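Local coordinates for ORF10 (Moritella marina, PDB 6RIW), which probably condenses acyl chains as the ketosynthase-chain length factor part of a larger polyunsaturated fatty acid synthase subunit, at residues M346-L359 against S402-T414. Sequence-based numbering, arbitrary orientation.
Sequences METFFSRVNNKPLL and SKNGYFTGEQMPT
The contact is tightest around Phe407, whose ring edge meets Pro357 CD (3.7 Å from Phe407 CZ) and Met346 O; Leu359 CD1 lies 3.6 Å from Phe407 CD1. Met346 SD stands farther off above a face, a Met-aromatic contact. Leu359 N donates to Gln411 O at 2.7 Å, tying strand 358-360 to the loop. Toward solvent lies the Tyr406 ring, between Ser351 CB on one face and the exposed Lys356 on the other, whose CE sits 3.7 Å from the centroid. The extended lysine chain keeps NZ over the same face (cation-pi, 4.5 Å from the centroid), donating to Tyr406 O (2.6 Å) in the carbonyl plane. Tyr406 OH donates to Asn355 O, within the Schellman motif ending helix 336-350. Glu347, with CG anti to N (chi1 163°), reaches the Ser402-Gly405 turn: OE1 accepts from Ser402 OG and, on its syn lone pair, from Asn404 N (2.8 Å); Asn404 ND2 meets OE2 from above the carboxylate plane (2.6 Å). A leucine here would probably leave three donors without these carboxylate acceptors and the turn less firmly fixed. Between these segments neutral donors meet the carboxylate, consistent with hydrogen bonding rather than a salt bridge fixing the turn.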
ATOM      1  N   MET A 346       5.098  27.773  -4.555  1.00 21.47           N
ATOM      2  CA  MET A 346       5.571  28.520  -3.398  1.00 23.13           C
ATOM      3  C   MET A 346       5.600  30.013  -3.689  1.00 23.42           C
ATOM      4  O   MET A 346       5.332  30.828  -2.800  1.00 25.51           O
ATOM      5  CB  MET A 346       6.949  28.031  -2.993  1.00 24.33           C
ATOM      6  CG  MET A 346       6.963  26.581  -2.556  1.00 26.62           C
ATOM      7  SD  MET A 346       8.407  26.259  -1.539  1.00 33.65           S
ATOM      8  CE  MET A 346       9.577  25.942  -2.873  1.00 29.86           C
ATOM      9  N   GLU A 347       5.927  30.384  -4.925  1.00 23.03           N
ATOM     10  CA  GLU A 347       5.904  31.797  -5.297  1.00 25.50           C
ATOM     11  C   GLU A 347       4.491  32.352  -5.181  1.00 23.33           C
ATOM     12  O   GLU A 347       4.267  33.400  -4.561  1.00 25.29           O
ATOM     13  CB  GLU A 347       6.440  31.967  -6.718  1.00 25.32           C
ATOM     14  CG  GLU A 347       6.090  33.311  -7.360  1.00 28.92           C
ATOM     15  CD  GLU A 347       6.466  33.352  -8.818  1.00 32.06           C
ATOM     16  OE1 GLU A 347       7.680  33.459  -9.107  1.00 33.93           O
ATOM     17  OE2 GLU A 347       5.555  33.255  -9.671  1.00 35.18           O
ATOM     18  N   THR A 348       3.515  31.624  -5.733  1.00 25.82           N
ATOM     19  CA  THR A 348       2.127  32.066  -5.677  1.00 26.03           C
ATOM     20  C   THR A 348       1.671  32.302  -4.243  1.00 29.00           C
ATOM     21  O   THR A 348       1.051  33.328  -3.941  1.00 26.48           O
ATOM     22  CB  THR A 348       1.237  31.034  -6.355  1.00 26.11           C
ATOM     23  OG1 THR A 348       1.585  30.955  -7.742  1.00 27.49           O
ATOM     24  CG2 THR A 348      -0.233  31.397  -6.196  1.00 26.93           C
ATOM     25  N   PHE A 349       1.992  31.375  -3.338  1.00 23.58           N
ATOM     26  CA  PHE A 349       1.446  31.424  -1.983  1.00 26.10           C
ATOM     27  C   PHE A 349       2.189  32.422  -1.104  1.00 25.43           C
ATOM     28  O   PHE A 349       1.568  33.292  -0.484  1.00 25.27           O
ATOM     29  CB  PHE A 349       1.493  30.025  -1.357  1.00 25.13           C
ATOM     30  CG  PHE A 349       0.909  29.955   0.026  1.00 26.06           C
ATOM     31  CD1 PHE A 349      -0.465  30.079   0.226  1.00 27.22           C
ATOM     32  CD2 PHE A 349       1.727  29.762   1.123  1.00 24.17           C
ATOM     33  CE1 PHE A 349      -0.999  30.014   1.504  1.00 24.14           C
ATOM     34  CE2 PHE A 349       1.198  29.692   2.392  1.00 24.79           C
ATOM     35  CZ  PHE A 349      -0.171  29.812   2.581  1.00 23.22           C
ATOM     36  N   PHE A 350       3.518  32.312  -1.021  1.00 25.79           N
ATOM     37  CA  PHE A 350       4.243  33.141  -0.061  1.00 26.47           C
ATOM     38  C   PHE A 350       4.404  34.589  -0.518  1.00 30.38           C
ATOM     39  O   PHE A 350       4.641  35.468   0.323  1.00 30.72           O
ATOM     40  CB  PHE A 350       5.603  32.525   0.248  1.00 26.04           C
ATOM     41  CG  PHE A 350       5.506  31.315   1.131  1.00 28.45           C
ATOM     42  CD1 PHE A 350       5.301  31.459   2.493  1.00 28.24           C
ATOM     43  CD2 PHE A 350       5.571  30.038   0.588  1.00 29.39           C
ATOM     44  CE1 PHE A 350       5.203  30.355   3.311  1.00 31.37           C
ATOM     45  CE2 PHE A 350       5.451  28.923   1.401  1.00 26.33           C
ATOM     46  CZ  PHE A 350       5.269  29.081   2.760  1.00 27.86           C
ATOM     47  N   SER A 351       4.262  34.870  -1.811  1.00 29.69           N
ATOM     48  CA  SER A 351       4.289  36.268  -2.228  1.00 29.15           C
ATOM     49  C   SER A 351       3.091  37.048  -1.692  1.00 33.78           C
ATOM     50  O   SER A 351       3.176  38.276  -1.570  1.00 32.16           O
ATOM     51  CB  SER A 351       4.383  36.363  -3.752  1.00 30.33           C
ATOM     52  OG  SER A 351       3.183  35.976  -4.382  1.00 29.22           O
ATOM     53  N   ARG A 352       2.001  36.360  -1.319  1.00 30.71           N
ATOM     54  CA  ARG A 352       0.839  37.032  -0.736  1.00 32.90           C
ATOM     55  C   ARG A 352       1.173  37.714   0.583  1.00 33.38           C
ATOM     56  O   ARG A 352       0.474  38.651   0.991  1.00 35.61           O
ATOM     57  CB  ARG A 352      -0.301  36.032  -0.505  1.00 30.01           C
ATOM     58  CG  ARG A 352      -0.831  35.382  -1.754  1.00 29.76           C
ATOM     59  CD  ARG A 352      -1.740  34.188  -1.431  1.00 31.70           C
ATOM     60  NE  ARG A 352      -2.202  33.554  -2.664  1.00 28.53           N
ATOM     61  CZ  ARG A 352      -2.947  32.455  -2.717  1.00 31.83           C
ATOM     62  NH1 ARG A 352      -3.331  31.851  -1.596  1.00 30.44           N
ATOM     63  NH2 ARG A 352      -3.317  31.973  -3.893  1.00 27.76           N
ATOM     64  N   VAL A 353       2.197  37.235   1.286  1.00 31.18           N
ATOM     65  CA  VAL A 353       2.628  37.812   2.547  1.00 32.07           C
ATOM     66  C   VAL A 353       4.036  38.375   2.453  1.00 33.13           C
ATOM     67  O   VAL A 353       4.613  38.760   3.467  1.00 37.80           O
ATOM     68  CB  VAL A 353       2.525  36.790   3.695  1.00 35.03           C
ATOM     69  CG1 VAL A 353       1.059  36.450   3.972  1.00 34.55           C
ATOM     70  CG2 VAL A 353       3.335  35.527   3.368  1.00 31.30           C
ATOM     71  N   ASN A 354       4.602  38.413   1.249  1.00 32.72           N
ATOM     72  CA  ASN A 354       5.935  38.958   1.008  1.00 36.65           C
ATOM     73  C   ASN A 354       7.003  38.262   1.844  1.00 37.27           C
ATOM     74  O   ASN A 354       7.902  38.902   2.395  1.00 32.14           O
ATOM     75  CB  ASN A 354       5.962  40.465   1.239  1.00 40.80           C
ATOM     76  CG  ASN A 354       6.018  41.222  -0.049  1.00 47.48           C
ATOM     77  OD1 ASN A 354       6.949  41.041  -0.844  1.00 46.57           O
ATOM     78  ND2 ASN A 354       5.009  42.054  -0.293  1.00 49.45           N
ATOM     79  N   ASN A 355       6.928  36.936   1.916  1.00 31.54           N
ATOM     80  CA  ASN A 355       7.922  36.143   2.616  1.00 32.83           C
ATOM     81  C   ASN A 355       8.729  35.316   1.618  1.00 29.22           C
ATOM     82  O   ASN A 355       8.197  34.825   0.617  1.00 29.71           O
ATOM     83  CB  ASN A 355       7.245  35.248   3.658  1.00 32.51           C
ATOM     84  CG  ASN A 355       8.237  34.510   4.537  1.00 33.40           C
ATOM     85  OD1 ASN A 355       9.416  34.872   4.616  1.00 32.18           O
ATOM     86  ND2 ASN A 355       7.759  33.461   5.206  1.00 27.64           N
ATOM     87  N   LYS A 356      10.019  35.171   1.883  1.00 31.45           N
ATOM     88  CA  LYS A 356      10.916  34.393   1.033  1.00 29.55           C
ATOM     89  C   LYS A 356      11.695  33.453   1.931  1.00 31.59           C
ATOM     90  O   LYS A 356      12.876  33.688   2.220  1.00 27.16           O
ATOM     91  CB  LYS A 356      11.858  35.293   0.232  1.00 32.95           C
ATOM     92  CG  LYS A 356      11.146  36.160  -0.767  1.00 33.04           C
ATOM     93  CD  LYS A 356      12.148  36.882  -1.653  1.00 33.34           C
ATOM     94  CE  LYS A 356      11.441  37.617  -2.760  1.00 33.68           C
ATOM     95  NZ  LYS A 356      12.319  37.728  -3.945  1.00 38.04           N
ATOM     96  N   PRO A 357      11.064  32.379   2.402  1.00 27.77           N
ATOM     97  CA  PRO A 357      11.775  31.444   3.273  1.00 27.18           C
ATOM     98  C   PRO A 357      12.935  30.788   2.539  1.00 22.57           C
ATOM     99  O   PRO A 357      12.949  30.670   1.310  1.00 25.87           O
ATOM    100  CB  PRO A 357      10.697  30.414   3.663  1.00 26.24           C
ATOM    101  CG  PRO A 357       9.667  30.508   2.602  1.00 30.29           C
ATOM    102  CD  PRO A 357       9.674  31.962   2.145  1.00 29.40           C
ATOM    103  N   LEU A 358      13.921  30.361   3.323  1.00 25.74           N
ATOM    104  CA  LEU A 358      14.979  29.513   2.795  1.00 24.69           C
ATOM    105  C   LEU A 358      14.382  28.188   2.339  1.00 27.71           C
ATOM    106  O   LEU A 358      13.343  27.758   2.843  1.00 24.04           O
ATOM    107  CB  LEU A 358      16.053  29.272   3.858  1.00 26.53           C
ATOM    108  CG  LEU A 358      16.777  30.549   4.302  1.00 28.82           C
ATOM    109  CD1 LEU A 358      17.945  30.236   5.216  1.00 24.60           C
ATOM    110  CD2 LEU A 358      17.221  31.346   3.070  1.00 26.97           C
ATOM    111  N   LEU A 359      15.040  27.547   1.368  1.00 25.73           N
ATOM    112  CA  LEU A 359      14.531  26.327   0.748  1.00 24.98           C
ATOM    113  C   LEU A 359      15.634  25.284   0.661  1.00 28.88           C
ATOM    114  O   LEU A 359      16.812  25.617   0.504  1.00 24.66           O
ATOM    115  CB  LEU A 359      13.992  26.589  -0.658  1.00 25.68           C
ATOM    116  CG  LEU A 359      13.060  27.763  -0.931  1.00 27.89           C
ATOM    117  CD1 LEU A 359      12.919  27.927  -2.446  1.00 25.16           C
ATOM    118  CD2 LEU A 359      11.699  27.538  -0.284  1.00 24.06           C
ATOM    119  N   SER A 402      12.071  30.814  -9.586  1.00 29.12           N
ATOM    120  CA  SER A 402      10.648  30.581  -9.805  1.00 32.08           C
ATOM    121  C   SER A 402      10.184  31.316 -11.067  1.00 34.87           C
ATOM    122  O   SER A 402      10.925  32.098 -11.674  1.00 33.07           O
ATOM    123  CB  SER A 402       9.810  31.016  -8.595  1.00 29.63           C
ATOM    124  OG  SER A 402      10.117  32.329  -8.155  1.00 32.98           O
ATOM    125  N   LYS A 403       8.937  31.051 -11.464  1.00 33.74           N
ATOM    126  CA  LYS A 403       8.428  31.584 -12.726  1.00 35.66           C
ATOM    127  C   LYS A 403       8.679  33.086 -12.862  1.00 34.50           C
ATOM    128  O   LYS A 403       9.143  33.548 -13.908  1.00 34.90           O
ATOM    129  CB  LYS A 403       6.934  31.278 -12.862  1.00 37.93           C
ATOM    130  CG  LYS A 403       6.351  31.591 -14.241  1.00 40.28           C
ATOM    131  CD  LYS A 403       4.856  31.275 -14.311  1.00 40.80           C
ATOM    132  CE  LYS A 403       4.192  31.991 -15.492  1.00 47.57           C
ATOM    133  NZ  LYS A 403       3.731  31.058 -16.576  1.00 43.57           N
ATOM    134  N   ASN A 404       8.424  33.857 -11.806  1.00 31.80           N
ATOM    135  CA  ASN A 404       8.532  35.313 -11.862  1.00 35.16           C
ATOM    136  C   ASN A 404       9.719  35.850 -11.066  1.00 37.55           C
ATOM    137  O   ASN A 404       9.686  36.987 -10.588  1.00 38.81           O
ATOM    138  CB  ASN A 404       7.231  35.959 -11.382  1.00 34.17           C
ATOM    139  CG  ASN A 404       6.043  35.586 -12.253  1.00 38.37           C
ATOM    140  OD1 ASN A 404       5.953  35.995 -13.415  1.00 42.43           O
ATOM    141  ND2 ASN A 404       5.139  34.785 -11.709  1.00 33.17           N
ATOM    142  N   GLY A 405      10.774  35.048 -10.913  1.00 34.58           N
ATOM    143  CA  GLY A 405      11.968  35.490 -10.219  1.00 30.45           C
ATOM    144  C   GLY A 405      11.801  35.743  -8.740  1.00 35.44           C
ATOM    145  O   GLY A 405      12.663  36.387  -8.131  1.00 31.81           O
ATOM    146  N   TYR A 406      10.714  35.249  -8.138  1.00 32.81           N
ATOM    147  CA  TYR A 406      10.463  35.516  -6.726  1.00 31.08           C
ATOM    148  C   TYR A 406      11.440  34.752  -5.841  1.00 32.59           C
ATOM    149  O   TYR A 406      12.059  35.335  -4.946  1.00 31.09           O
ATOM    150  CB  TYR A 406       9.015  35.162  -6.375  1.00 30.68           C
ATOM    151  CG  TYR A 406       8.588  35.597  -4.990  1.00 31.15           C
ATOM    152  CD1 TYR A 406       8.247  36.928  -4.726  1.00 31.77           C
ATOM    153  CD2 TYR A 406       8.528  34.687  -3.938  1.00 29.57           C
ATOM    154  CE1 TYR A 406       7.857  37.334  -3.454  1.00 32.04           C
ATOM    155  CE2 TYR A 406       8.136  35.088  -2.653  1.00 30.03           C
ATOM    156  CZ  TYR A 406       7.801  36.414  -2.422  1.00 30.47           C
ATOM    157  OH  TYR A 406       7.411  36.810  -1.169  1.00 29.88           O
ATOM    158  N   PHE A 407      11.577  33.443  -6.067  1.00 29.24           N
ATOM    159  CA  PHE A 407      12.571  32.609  -5.398  1.00 29.81           C
ATOM    160  C   PHE A 407      13.771  32.413  -6.315  1.00 27.80           C
ATOM    161  O   PHE A 407      13.605  32.130  -7.505  1.00 28.34           O
ATOM    162  CB  PHE A 407      11.984  31.240  -5.037  1.00 29.25           C
ATOM    163  CG  PHE A 407      11.114  31.254  -3.816  1.00 25.68           C
ATOM    164  CD1 PHE A 407      11.680  31.331  -2.554  1.00 28.29           C
ATOM    165  CD2 PHE A 407       9.735  31.188  -3.932  1.00 26.76           C
ATOM    166  CE1 PHE A 407      10.889  31.337  -1.415  1.00 26.16           C
ATOM    167  CE2 PHE A 407       8.930  31.206  -2.792  1.00 24.87           C
ATOM    168  CZ  PHE A 407       9.510  31.284  -1.537  1.00 26.29           C
ATOM    169  N   THR A 408      14.973  32.562  -5.764  1.00 29.51           N
ATOM    170  CA  THR A 408      16.195  32.315  -6.521  1.00 29.79           C
ATOM    171  C   THR A 408      17.177  31.592  -5.614  1.00 32.91           C
ATOM    172  O   THR A 408      16.881  31.301  -4.451  1.00 31.37           O
ATOM    173  CB  THR A 408      16.825  33.618  -7.041  1.00 29.99           C
ATOM    174  OG1 THR A 408      17.273  34.401  -5.927  1.00 33.20           O
ATOM    175  CG2 THR A 408      15.834  34.424  -7.865  1.00 32.64           C
ATOM    176  N   GLY A 409      18.383  31.358  -6.144  1.00 31.47           N
ATOM    177  CA  GLY A 409      19.458  30.770  -5.363  1.00 31.17           C
ATOM    178  C   GLY A 409      19.789  31.522  -4.088  1.00 32.16           C
ATOM    179  O   GLY A 409      20.415  30.949  -3.188  1.00 28.66           O
ATOM    180  N   GLU A 410      19.387  32.793  -3.981  1.00 31.03           N
ATOM    181  CA  GLU A 410      19.583  33.509  -2.728  1.00 30.53           C
ATOM    182  C   GLU A 410      18.796  32.883  -1.578  1.00 32.26           C
ATOM    183  O   GLU A 410      19.153  33.081  -0.410  1.00 30.00           O
ATOM    184  CB  GLU A 410      19.193  34.983  -2.890  1.00 38.86           C
ATOM    185  CG  GLU A 410      19.321  35.802  -1.603  1.00 46.10           C
ATOM    186  CD  GLU A 410      19.745  37.241  -1.835  1.00 57.91           C
ATOM    187  OE1 GLU A 410      20.830  37.629  -1.333  1.00 60.87           O
ATOM    188  OE2 GLU A 410      18.989  37.981  -2.505  1.00 59.70           O
ATOM    189  N   GLN A 411      17.742  32.124  -1.871  1.00 30.83           N
ATOM    190  CA  GLN A 411      16.972  31.445  -0.837  1.00 29.41           C
ATOM    191  C   GLN A 411      17.371  29.985  -0.657  1.00 31.41           C
ATOM    192  O   GLN A 411      16.688  29.267   0.078  1.00 28.20           O
ATOM    193  CB  GLN A 411      15.475  31.520  -1.146  1.00 30.36           C
ATOM    194  CG  GLN A 411      14.842  32.855  -0.836  1.00 31.74           C
ATOM    195  CD  GLN A 411      15.170  33.905  -1.894  1.00 34.72           C
ATOM    196  OE1 GLN A 411      15.089  33.645  -3.096  1.00 31.07           O
ATOM    197  NE2 GLN A 411      15.552  35.096  -1.441  1.00 34.71           N
ATOM    198  N   MET A 412      18.436  29.520  -1.310  1.00 29.16           N
ATOM    199  CA  MET A 412      18.802  28.102  -1.271  1.00 28.99           C
ATOM    200  C   MET A 412      20.200  27.894  -0.699  1.00 28.48           C
ATOM    201  O   MET A 412      21.194  27.938  -1.447  1.00 33.04           O
ATOM    202  CB  MET A 412      18.697  27.494  -2.669  1.00 28.10           C
ATOM    203  CG  MET A 412      17.417  27.860  -3.405  1.00 31.13           C
ATOM    204  SD  MET A 412      17.444  27.258  -5.096  1.00 31.95           S
ATOM    205  CE  MET A 412      15.905  27.911  -5.743  1.00 34.24           C
ATOM    206  N   PRO A 413      20.324  27.624   0.597  1.00 29.73           N
ATOM    207  CA  PRO A 413      21.650  27.405   1.195  1.00 29.63           C
ATOM    208  C   PRO A 413      22.392  26.254   0.533  1.00 32.48           C
ATOM    209  O   PRO A 413      21.846  25.163   0.342  1.00 29.77           O
ATOM    210  CB  PRO A 413      21.331  27.091   2.664  1.00 31.74           C
ATOM    211  CG  PRO A 413      19.955  27.606   2.886  1.00 33.33           C
ATOM    212  CD  PRO A 413      19.237  27.515   1.582  1.00 30.58           C
ATOM    213  N   THR A 414      23.652  26.514   0.180  1.00 27.61           N
ATOM    214  CA  THR A 414      24.573  25.524  -0.361  1.00 30.23           C
ATOM    215  C   THR A 414      25.740  25.280   0.585  1.00 33.22           C
ATOM    216  O   THR A 414      26.694  24.578   0.234  1.00 33.67           O
ATOM    217  CB  THR A 414      25.067  25.977  -1.733  1.00 37.34           C
ATOM    218  OG1 THR A 414      25.803  27.200  -1.578  1.00 37.53           O
ATOM    219  CG2 THR A 414      23.879  26.218  -2.660  1.00 32.83           C
TER
HETATM  220  O   HOH W   1      19.127  24.573  -0.262  1.00 36.06           O